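Local coordinates for competence/damage-inducible protein CinA (Agrobacterium tumefaciens, PDB 2A9S) that is of unknown function but belongs to the CinA family of competence/damage-inducible proteins, some relatives of which deamidate the pyridine nucleotide NMN, at residues A94-R99 against K129-N134; E11-R16 against A158-I163; G80-Q85 against L123-T128. All blocks are in the same frame, centred on the assembly; numbering follows the deposited sequence.

Contact 1 of 3, residues A94-R99 against K129-N134; sequences ALYRSR and KARNGN
R131 reaches from the beta-hairpin between strands 123-130 and 135-141 to the backbone that follows helix 84-96, while L95 and Y96 of the last helical turn pack beside it. The hairpin reverses through a type I turn from A130 to G133, and R131, its second residue, bends its chain so that CD swings aside (chi2 -79°). NH2 of R131 donates to S98 O at 2.8 Å; the oxygen lies almost in the guanidinium plane, although NH2 stands well above the carbonyl plane. L95 O sits over one guanidinium face instead, at an angle too poor for a hydrogen bond. NE of R131, hydrogen-bonded to A100 O, passes 3.8 Å from L95 CD1 as the two side chains cross obliquely. L95 has CG anti to its backbone N (chi1 -178°); of its two methyls CD2 lies 3.6 Å from A130 C and 3.9 Å from K129 CG. Y96, modelled in two conformers, in one of them slides past R131 in the opposite direction, its ring 88° from the guanidinium plane. A water accepts from R131 NH1 at 3.1 Å and donates to Y96 O.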
loop_
_atom_site.group_PDB
_atom_site.type_symbol
_atom_site.label_atom_id
_atom_site.label_comp_id
_atom_site.label_asym_id
_atom_site.label_seq_id
_atom_site.Cartn_x
_atom_site.Cartn_y
_atom_site.Cartn_z
ATOM N N ALA A 94 2.863 9.835 -9.066
ATOM C CA ALA A 94 3.614 8.913 -8.213
ATOM C C ALA A 94 5.092 8.955 -8.547
ATOM O O ALA A 94 5.948 8.703 -7.679
ATOM C CB ALA A 94 3.086 7.485 -8.331
ATOM N N LEU A 95 5.391 9.276 -9.799
ATOM C CA LEU A 95 6.747 9.311 -10.277
ATOM C C LEU A 95 7.443 10.564 -9.763
ATOM O O LEU A 95 8.513 10.479 -9.143
ATOM C CB LEU A 95 6.785 9.251 -11.818
ATOM C CG LEU A 95 8.186 9.233 -12.416
ATOM C CD1 LEU A 95 8.987 8.020 -11.994
ATOM C CD2 LEU A 95 8.089 9.371 -13.961
ATOM N N TYR A 96 6.827 11.724 -9.973
ATOM C CA TYR A 96 7.473 12.996 -9.628
ATOM C C TYR A 96 7.261 13.459 -8.169
ATOM O O TYR A 96 7.849 14.458 -7.741
ATOM C CB TYR A 96 7.177 14.093 -10.684
ATOM C CG TYR A 96 7.717 13.742 -12.067
ATOM C CD1 TYR A 96 9.087 13.755 -12.329
ATOM C CD2 TYR A 96 6.863 13.376 -13.101
ATOM C CE1 TYR A 96 9.590 13.408 -13.583
ATOM C CE2 TYR A 96 7.355 13.035 -14.357
ATOM C CZ TYR A 96 8.712 13.047 -14.588
ATOM O OH TYR A 96 9.198 12.718 -15.834
ATOM N N ARG A 97 6.465 12.708 -7.402
ATOM C CA ARG A 97 6.436 12.832 -5.942
ATOM C C ARG A 97 7.198 11.679 -5.241
ATOM O O ARG A 97 6.877 11.277 -4.106
ATOM C CB ARG A 97 5.008 12.999 -5.428
ATOM C CG ARG A 97 4.412 14.336 -5.867
ATOM C CD ARG A 97 2.942 14.421 -5.641
ATOM N NE ARG A 97 2.343 15.617 -6.262
ATOM C CZ ARG A 97 1.314 16.295 -5.750
ATOM N NH1 ARG A 97 0.775 15.949 -4.589
ATOM N NH2 ARG A 97 0.828 17.340 -6.395
ATOM N N SER A 98 8.217 11.158 -5.929
ATOM C CA SER A 98 9.059 10.107 -5.384
ATOM C C SER A 98 10.467 10.227 -5.935
ATOM O O SER A 98 10.732 11.118 -6.770
ATOM C CB SER A 98 8.480 8.734 -5.723
ATOM O OG SER A 98 8.847 8.323 -7.030
ATOM N N ARG A 99 11.344 9.328 -5.488
ATOM C CA ARG A 99 12.697 9.233 -6.013
ATOM C C ARG A 99 12.824 8.065 -6.970
ATOM O O ARG A 99 13.933 7.694 -7.324
ATOM C CB ARG A 99 13.724 9.075 -4.871
ATOM C CG ARG A 99 13.462 9.963 -3.692
ATOM C CD ARG A 99 14.689 10.059 -2.821
ATOM N NE ARG A 99 14.862 11.426 -2.330
ATOM C CZ ARG A 99 15.758 12.287 -2.809
ATOM N NH1 ARG A 99 16.594 11.932 -3.785
ATOM N NH2 ARG A 99 15.823 13.511 -2.299
ATOM N N LYS A 129 4.939 4.886 -15.987
ATOM C CA LYS A 129 5.708 6.003 -16.561
ATOM C C LYS A 129 7.178 5.983 -16.121
ATOM O O LYS A 129 7.496 5.525 -15.028
ATOM C CB LYS A 129 5.040 7.331 -16.238
ATOM C CG LYS A 129 5.670 8.537 -16.944
ATOM C CD LYS A 129 4.864 9.790 -16.746
ATOM C CE LYS A 129 5.532 10.926 -17.524
ATOM N NZ LYS A 129 4.642 12.110 -17.601
ATOM N N ALA A 130 8.070 6.415 -17.017
ATOM C CA ALA A 130 9.512 6.518 -16.730
ATOM C C ALA A 130 9.918 7.986 -16.774
ATOM O O ALA A 130 9.232 8.800 -17.384
ATOM C CB ALA A 130 10.308 5.754 -17.748
ATOM N N ARG A 131 11.024 8.311 -16.114
ATOM C CA ARG A 131 11.545 9.686 -16.055
ATOM C C ARG A 131 11.810 10.327 -17.430
ATOM O O ARG A 131 11.731 11.555 -17.569
ATOM C CB ARG A 131 12.837 9.723 -15.230
ATOM C CG ARG A 131 12.677 9.397 -13.762
ATOM C CD ARG A 131 12.152 10.594 -13.013
ATOM N NE ARG A 131 11.955 10.284 -11.601
ATOM C CZ ARG A 131 11.606 11.159 -10.661
ATOM N NH1 ARG A 131 11.464 12.453 -10.945
ATOM N NH2 ARG A 131 11.436 10.733 -9.415
ATOM N N ASN A 132 12.139 9.499 -18.428
ATOM C CA ASN A 132 12.393 9.960 -19.805
ATOM C C ASN A 132 11.107 10.310 -20.569
ATOM O O ASN A 132 11.135 10.672 -21.762
ATOM C CB ASN A 132 13.197 8.901 -20.575
ATOM C CG ASN A 132 12.373 7.673 -20.917
ATOM O OD1 ASN A 132 11.181 7.588 -20.593
ATOM N ND2 ASN A 132 13.002 6.715 -21.609
ATOM N N GLY A 133 9.973 10.176 -19.891
ATOM C CA GLY A 133 8.677 10.476 -20.504
ATOM C C GLY A 133 7.934 9.296 -21.108
ATOM O O GLY A 133 6.734 9.404 -21.380
ATOM N N ASN A 134 8.613 8.171 -21.318
ATOM C CA ASN A 134 7.934 6.974 -21.861
ATOM C C ASN A 134 6.760 6.518 -20.960
ATOM O O ASN A 134 6.928 6.372 -19.744
ATOM C CB ASN A 134 8.933 5.836 -22.075
ATOM C CG ASN A 134 8.416 4.759 -23.033
ATOM O OD1 ASN A 134 7.482 4.984 -23.814
ATOM N ND2 ASN A 134 9.019 3.569 -22.963
HETATM O O HOH W 1 10.767 14.063 -8.441
HETATM O O HOH W 2 7.563 13.565 -17.840
HETATM O O HOH W 3 12.188 13.576 -15.837
#

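Contact 2 of 3, residues E11-R16 against A158-I163; sequences EELARR and ALEMLI
The helical segments E11-R16 and A158-I163 run nearly parallel, their axes 9.5 Å apart and inclined by 27°, with L13 and L159 nearest each other across the pair. They belong to the first and last helices of the chain, 8-24 and 147-167, which lie on one side of an alpha/beta/alpha sandwich: M161 and A158 face strand 123-130 of the central sheet, whereas helix 8-24 packs on the flank of helix 147-167. The contact is almost wholly apolar, and no hydrogen bond spans it. L13 and L159 approach by their CB atoms, 3.9 Å apart, and L159 sends CD1 on to A14, where it lies 4.1 Å from CB. This leucine is buried, with I10 and I17 of helix 8-24 and I39 and L43 of helix 38-43 also touching it. L13 has CG anti to its carbonyl carbon (chi1 -70°), and its two methyls divide the work. CD1 rests 4.0 Å from the aliphatic CG of E160, and CD2 meets I163 CD1 at 3.7 Å, the L13 and I163 side chains crossing at about a right angle. E160 thus contributes its methylene, and its carboxylate takes no part in the contact. One turn on from L13, R16 likewise contributes the aliphatic part of its chain. Its CG is anti to the backbone N (chi1 165°) and the chain stays extended as far as NE, so its methylenes CG and CD pass beside I163 CD1. NE has a long, weak ion pair with D20, one turn further along the same helix. Beyond it the flat guanidinium spreads across the isoleucine, and I163 CG2 lies over the centre of one face, 3.5 Å from R16 CZ.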
loop_
_atom_site.group_PDB
_atom_site.type_symbol
_atom_site.label_atom_id
_atom_site.label_comp_id
_atom_site.label_asym_id
_atom_site.label_seq_id
_atom_site.Cartn_x
_atom_site.Cartn_y
_atom_site.Cartn_z
ATOM N N GLU A 11 4.515 -13.846 -7.508
ATOM C CA GLU A 11 5.782 -13.860 -6.793
ATOM C C GLU A 11 7.012 -13.948 -7.734
ATOM O O GLU A 11 8.004 -13.203 -7.538
ATOM C CB GLU A 11 5.806 -14.986 -5.794
ATOM C CG GLU A 11 6.952 -14.886 -4.869
ATOM C CD GLU A 11 7.117 -16.140 -4.066
ATOM O OE1 GLU A 11 6.077 -16.765 -3.732
ATOM O OE2 GLU A 11 8.285 -16.492 -3.772
ATOM N N GLU A 12 6.934 -14.813 -8.759
ATOM C CA GLU A 12 7.983 -14.900 -9.814
ATOM C C GLU A 12 8.212 -13.535 -10.473
ATOM O O GLU A 12 9.374 -13.096 -10.663
ATOM C CB GLU A 12 7.610 -15.956 -10.891
ATOM C CG GLU A 12 8.734 -16.308 -11.898
ATOM C CD GLU A 12 8.372 -17.334 -13.041
ATOM O OE1 GLU A 12 7.182 -17.445 -13.508
ATOM O OE2 GLU A 12 9.329 -18.018 -13.518
ATOM N N LEU A 13 7.116 -12.853 -10.826
ATOM C CA LEU A 13 7.239 -11.552 -11.500
ATOM C C LEU A 13 7.890 -10.508 -10.566
ATOM O O LEU A 13 8.790 -9.770 -10.993
ATOM C CB LEU A 13 5.888 -11.054 -12.044
ATOM C CG LEU A 13 5.248 -11.789 -13.244
ATOM C CD1 LEU A 13 3.754 -11.411 -13.275
ATOM C CD2 LEU A 13 5.929 -11.443 -14.558
ATOM N N ALA A 14 7.434 -10.457 -9.312
ATOM C CA ALA A 14 8.008 -9.556 -8.320
ATOM C C ALA A 14 9.508 -9.844 -8.155
ATOM O O ALA A 14 10.351 -8.921 -8.130
ATOM C CB ALA A 14 7.242 -9.679 -6.976
ATOM N N ARG A 15 9.845 -11.133 -8.108
ATOM C CA ARG A 15 11.243 -11.542 -7.931
ATOM C C ARG A 15 12.067 -11.066 -9.121
ATOM O O ARG A 15 13.181 -10.594 -8.916
ATOM C CB ARG A 15 11.364 -13.068 -7.807
ATOM C CG ARG A 15 12.729 -13.516 -7.213
ATOM C CD ARG A 15 12.699 -14.953 -6.719
ATOM N NE ARG A 15 11.699 -15.163 -5.658
ATOM C CZ ARG A 15 11.848 -14.802 -4.380
ATOM N NH1 ARG A 15 10.874 -15.041 -3.507
ATOM N NH2 ARG A 15 12.958 -14.208 -3.955
ATOM N N ARG A 16 11.508 -11.162 -10.343
ATOM C CA ARG A 16 12.199 -10.724 -11.567
ATOM C C ARG A 16 12.498 -9.215 -11.502
ATOM O O ARG A 16 13.612 -8.766 -11.798
ATOM C CB ARG A 16 11.404 -11.090 -12.831
ATOM C CG ARG A 16 11.917 -10.342 -14.051
ATOM C CD ARG A 16 11.610 -11.035 -15.353
ATOM N NE ARG A 16 12.227 -10.300 -16.461
ATOM C CZ ARG A 16 11.859 -10.445 -17.733
ATOM N NH1 ARG A 16 10.881 -11.284 -18.044
ATOM N NH2 ARG A 16 12.452 -9.737 -18.689
ATOM N N ALA A 158 0.166 -5.321 -13.614
ATOM C CA ALA A 158 0.992 -4.204 -13.133
ATOM C C ALA A 158 2.483 -4.590 -13.156
ATOM O O ALA A 158 3.347 -3.826 -13.649
ATOM C CB ALA A 158 0.557 -3.834 -11.729
ATOM N N LEU A 159 2.774 -5.792 -12.658
ATOM C CA LEU A 159 4.162 -6.278 -12.603
ATOM C C LEU A 159 4.718 -6.552 -14.002
ATOM O O LEU A 159 5.860 -6.172 -14.294
ATOM C CB LEU A 159 4.275 -7.501 -11.678
ATOM C CG LEU A 159 3.857 -7.229 -10.203
ATOM C CD1 LEU A 159 4.101 -8.488 -9.395
ATOM C CD2 LEU A 159 4.569 -6.013 -9.544
ATOM N N GLU A 160 3.897 -7.148 -14.868
ATOM C CA GLU A 160 4.239 -7.344 -16.290
ATOM C C GLU A 160 4.631 -6.037 -16.967
ATOM O O GLU A 160 5.650 -5.965 -17.680
ATOM C CB GLU A 160 3.070 -8.006 -17.037
ATOM C CG GLU A 160 2.877 -9.466 -16.611
ATOM C CD GLU A 160 1.583 -10.076 -17.162
ATOM O OE1 GLU A 160 0.726 -9.322 -17.692
ATOM O OE2 GLU A 160 1.432 -11.314 -17.069
ATOM N N MET A 161 3.856 -4.987 -16.707
ATOM C CA MET A 161 4.116 -3.669 -17.268
ATOM C C MET A 161 5.390 -3.001 -16.763
ATOM O O MET A 161 6.097 -2.355 -17.557
ATOM C CB MET A 161 2.915 -2.746 -17.063
ATOM C CG MET A 161 1.689 -3.178 -17.860
ATOM S SD MET A 161 0.214 -2.245 -17.402
ATOM C CE MET A 161 0.646 -0.572 -17.915
ATOM N N LEU A 162 5.685 -3.113 -15.465
ATOM C CA LEU A 162 6.965 -2.615 -14.936
ATOM C C LEU A 162 8.141 -3.263 -15.677
ATOM O O LEU A 162 9.102 -2.574 -16.085
ATOM C CB LEU A 162 7.082 -2.870 -13.434
ATOM C CG LEU A 162 6.323 -1.875 -12.567
ATOM C CD1 LEU A 162 6.399 -2.337 -11.070
ATOM C CD2 LEU A 162 6.903 -0.483 -12.747
ATOM N N ILE A 163 8.073 -4.578 -15.846
ATOM C CA ILE A 163 9.108 -5.292 -16.602
ATOM C C ILE A 163 9.219 -4.746 -18.020
ATOM O O ILE A 163 10.328 -4.446 -18.479
ATOM C CB ILE A 163 8.877 -6.813 -16.611
ATOM C CG1 ILE A 163 9.029 -7.349 -15.192
ATOM C CG2 ILE A 163 9.868 -7.528 -17.602
ATOM C CD1 ILE A 163 8.342 -8.703 -14.913
#

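Contact 3 of 3, residues G80-Q85 against L123-T128; sequences GAVSRQ and LVHLAT
H125, on strand 123-130, lays one face of its imidazole against the backbone of S83 and R84, where helix 84-96 begins, packing the start of this helix on the sheet of an alpha/beta/alpha sandwich. S83 is the N-cap residue: its OG accepts from T86 N in the first turn and donates to G80 O at 3.0 Å, tying the helix start to the preceding loop. The H125 side chain has CG anti to its carbonyl carbon (chi1 -77°), and the backbone of S83 and R84 lies over one face of its ring. R84 N stands over the ring centre, while S83 C is displaced toward the rim, 3.5 Å from H125 CG. R84 N and H125 ND1 are 3.4 Å apart, but the angle is too poor for a hydrogen bond; ND1 is instead hydrogen-bonded to H137 NE2 of the adjacent strand, whose ring meets that of H125 with the planes about 15° apart. R84 adds its CB, 4.0 Å from ND1, and the end of its chain leads away. V82 meets the imidazole at its edge. Its CG1, anti to the backbone N (chi1 -180°), lies in the ring plane 3.9 Å from H125 CD2. The same methyl also touches L123, as the two side chains slide past each other in opposite directions, with V82 CG1 3.7 Å from L123 CD2.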
loop_
_atom_site.group_PDB
_atom_site.type_symbol
_atom_site.label_atom_id
_atom_site.label_comp_id
_atom_site.label_asym_id
_atom_site.label_seq_id
_atom_site.Cartn_x
_atom_site.Cartn_y
_atom_site.Cartn_z
ATOM N N GLY A 80 -13.735 10.368 -14.999
ATOM C CA GLY A 80 -14.032 9.427 -13.913
ATOM C C GLY A 80 -12.735 8.968 -13.267
ATOM O O GLY A 80 -11.658 9.146 -13.845
ATOM N N ALA A 81 -12.854 8.393 -12.072
ATOM C CA ALA A 81 -11.718 7.842 -11.332
ATOM C C ALA A 81 -11.156 6.664 -12.094
ATOM O O ALA A 81 -9.946 6.466 -12.129
ATOM C CB ALA A 81 -12.142 7.425 -9.925
ATOM N N VAL A 82 -12.053 5.886 -12.704
ATOM C CA VAL A 82 -11.661 4.737 -13.545
ATOM C C VAL A 82 -11.603 5.159 -15.011
ATOM O O VAL A 82 -12.621 5.129 -15.747
ATOM C CB VAL A 82 -12.604 3.525 -13.353
ATOM C CG1 VAL A 82 -12.155 2.337 -14.253
ATOM C CG2 VAL A 82 -12.634 3.110 -11.890
ATOM N N SER A 83 -10.415 5.560 -15.444
ATOM C CA SER A 83 -10.218 6.050 -16.817
ATOM C C SER A 83 -8.739 6.024 -17.176
ATOM O O SER A 83 -7.862 6.036 -16.296
ATOM C CB SER A 83 -10.772 7.493 -16.957
ATOM O OG SER A 83 -9.990 8.462 -16.260
ATOM N N ARG A 84 -8.462 6.013 -18.473
ATOM C CA ARG A 84 -7.106 6.124 -18.978
ATOM C C ARG A 84 -6.450 7.409 -18.437
ATOM O O ARG A 84 -5.313 7.378 -17.954
ATOM C CB ARG A 84 -7.154 6.102 -20.514
ATOM C CG ARG A 84 -5.837 6.337 -21.189
ATOM C CD ARG A 84 -6.040 6.646 -22.669
ATOM N NE ARG A 84 -4.758 6.994 -23.263
ATOM C CZ ARG A 84 -4.302 8.239 -23.402
ATOM N NH1 ARG A 84 -5.043 9.274 -23.003
ATOM N NH2 ARG A 84 -3.105 8.450 -23.940
ATOM N N GLN A 85 -7.200 8.512 -18.473
ATOM C CA GLN A 85 -6.702 9.815 -18.030
ATOM C C GLN A 85 -6.300 9.867 -16.550
ATOM O O GLN A 85 -5.250 10.421 -16.209
ATOM C CB GLN A 85 -7.721 10.921 -18.348
ATOM C CG GLN A 85 -7.921 11.148 -19.862
ATOM C CD GLN A 85 -8.897 10.143 -20.531
ATOM O OE1 GLN A 85 -9.458 9.232 -19.886
ATOM N NE2 GLN A 85 -9.100 10.323 -21.842
ATOM N N LEU A 123 -13.125 -3.944 -15.024
ATOM C CA LEU A 123 -12.451 -2.955 -15.853
ATOM C C LEU A 123 -11.346 -2.300 -15.042
ATOM O O LEU A 123 -11.603 -1.775 -13.951
ATOM C CB LEU A 123 -13.430 -1.850 -16.303
ATOM C CG LEU A 123 -12.759 -0.618 -16.916
ATOM C CD1 LEU A 123 -12.102 -0.928 -18.243
ATOM C CD2 LEU A 123 -13.746 0.531 -17.052
ATOM N N VAL A 124 -10.120 -2.312 -15.555
ATOM C CA VAL A 124 -9.011 -1.729 -14.808
ATOM C C VAL A 124 -8.138 -0.985 -15.817
ATOM O O VAL A 124 -7.823 -1.527 -16.876
ATOM C CB VAL A 124 -8.139 -2.805 -14.083
ATOM C CG1 VAL A 124 -6.889 -2.148 -13.389
ATOM C CG2 VAL A 124 -8.951 -3.636 -13.076
ATOM N N HIS A 125 -7.768 0.240 -15.482
ATOM C CA HIS A 125 -6.826 1.015 -16.286
ATOM C C HIS A 125 -5.476 0.988 -15.562
ATOM O O HIS A 125 -5.414 1.281 -14.365
ATOM C CB HIS A 125 -7.318 2.449 -16.458
ATOM C CG HIS A 125 -8.424 2.576 -17.471
ATOM N ND1 HIS A 125 -8.184 2.593 -18.828
ATOM C CD2 HIS A 125 -9.767 2.609 -17.324
ATOM C CE1 HIS A 125 -9.330 2.671 -19.478
ATOM N NE2 HIS A 125 -10.306 2.696 -18.590
ATOM N N LEU A 126 -4.425 0.612 -16.291
ATOM C CA LEU A 126 -3.073 0.557 -15.725
ATOM C C LEU A 126 -2.178 1.450 -16.561
ATOM O O LEU A 126 -2.284 1.486 -17.811
ATOM C CB LEU A 126 -2.507 -0.875 -15.702
ATOM C CG LEU A 126 -3.276 -1.969 -14.963
ATOM C CD1 LEU A 126 -4.291 -2.639 -15.903
ATOM C CD2 LEU A 126 -2.306 -2.990 -14.406
ATOM N N ALA A 127 -1.268 2.151 -15.880
ATOM C CA ALA A 127 -0.314 3.023 -16.587
ATOM C C ALA A 127 1.021 2.913 -15.875
ATOM O O ALA A 127 1.079 2.882 -14.638
ATOM C CB ALA A 127 -0.797 4.461 -16.607
ATOM N N THR A 128 2.092 2.853 -16.656
ATOM C CA THR A 128 3.438 2.967 -16.096
ATOM C C THR A 128 4.169 4.127 -16.765
ATOM O O THR A 128 4.031 4.328 -17.985
ATOM C CB THR A 128 4.246 1.671 -16.266
ATOM O OG1 THR A 128 4.284 1.315 -17.657
ATOM C CG2 THR A 128 3.617 0.529 -15.491
#

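How the contacts relate
Contacts 1 and 3 both join helix 84-96 to strand 123-130, one at each end of the helix, and their centres are 17 Å apart. Their segments alternate along the chain, 80-85 and 94-99 before 123-128 and 129-134. Contact 2 brackets both in sequence: 11-16 comes first and 158-163 last, pairing the terminal helices. Its centre is 18 Å from contact 1 and 19 Å from contact 3. Strand 123-130 connects them: H125 and A127 face helix 84-96, whereas L126 and T128 meet M161 of helix 147-167, where contacts 2 and 3 touch. Helix 84-96 thus lies on one side of the mixed sheet, and the helix pair of contact 2 on the other.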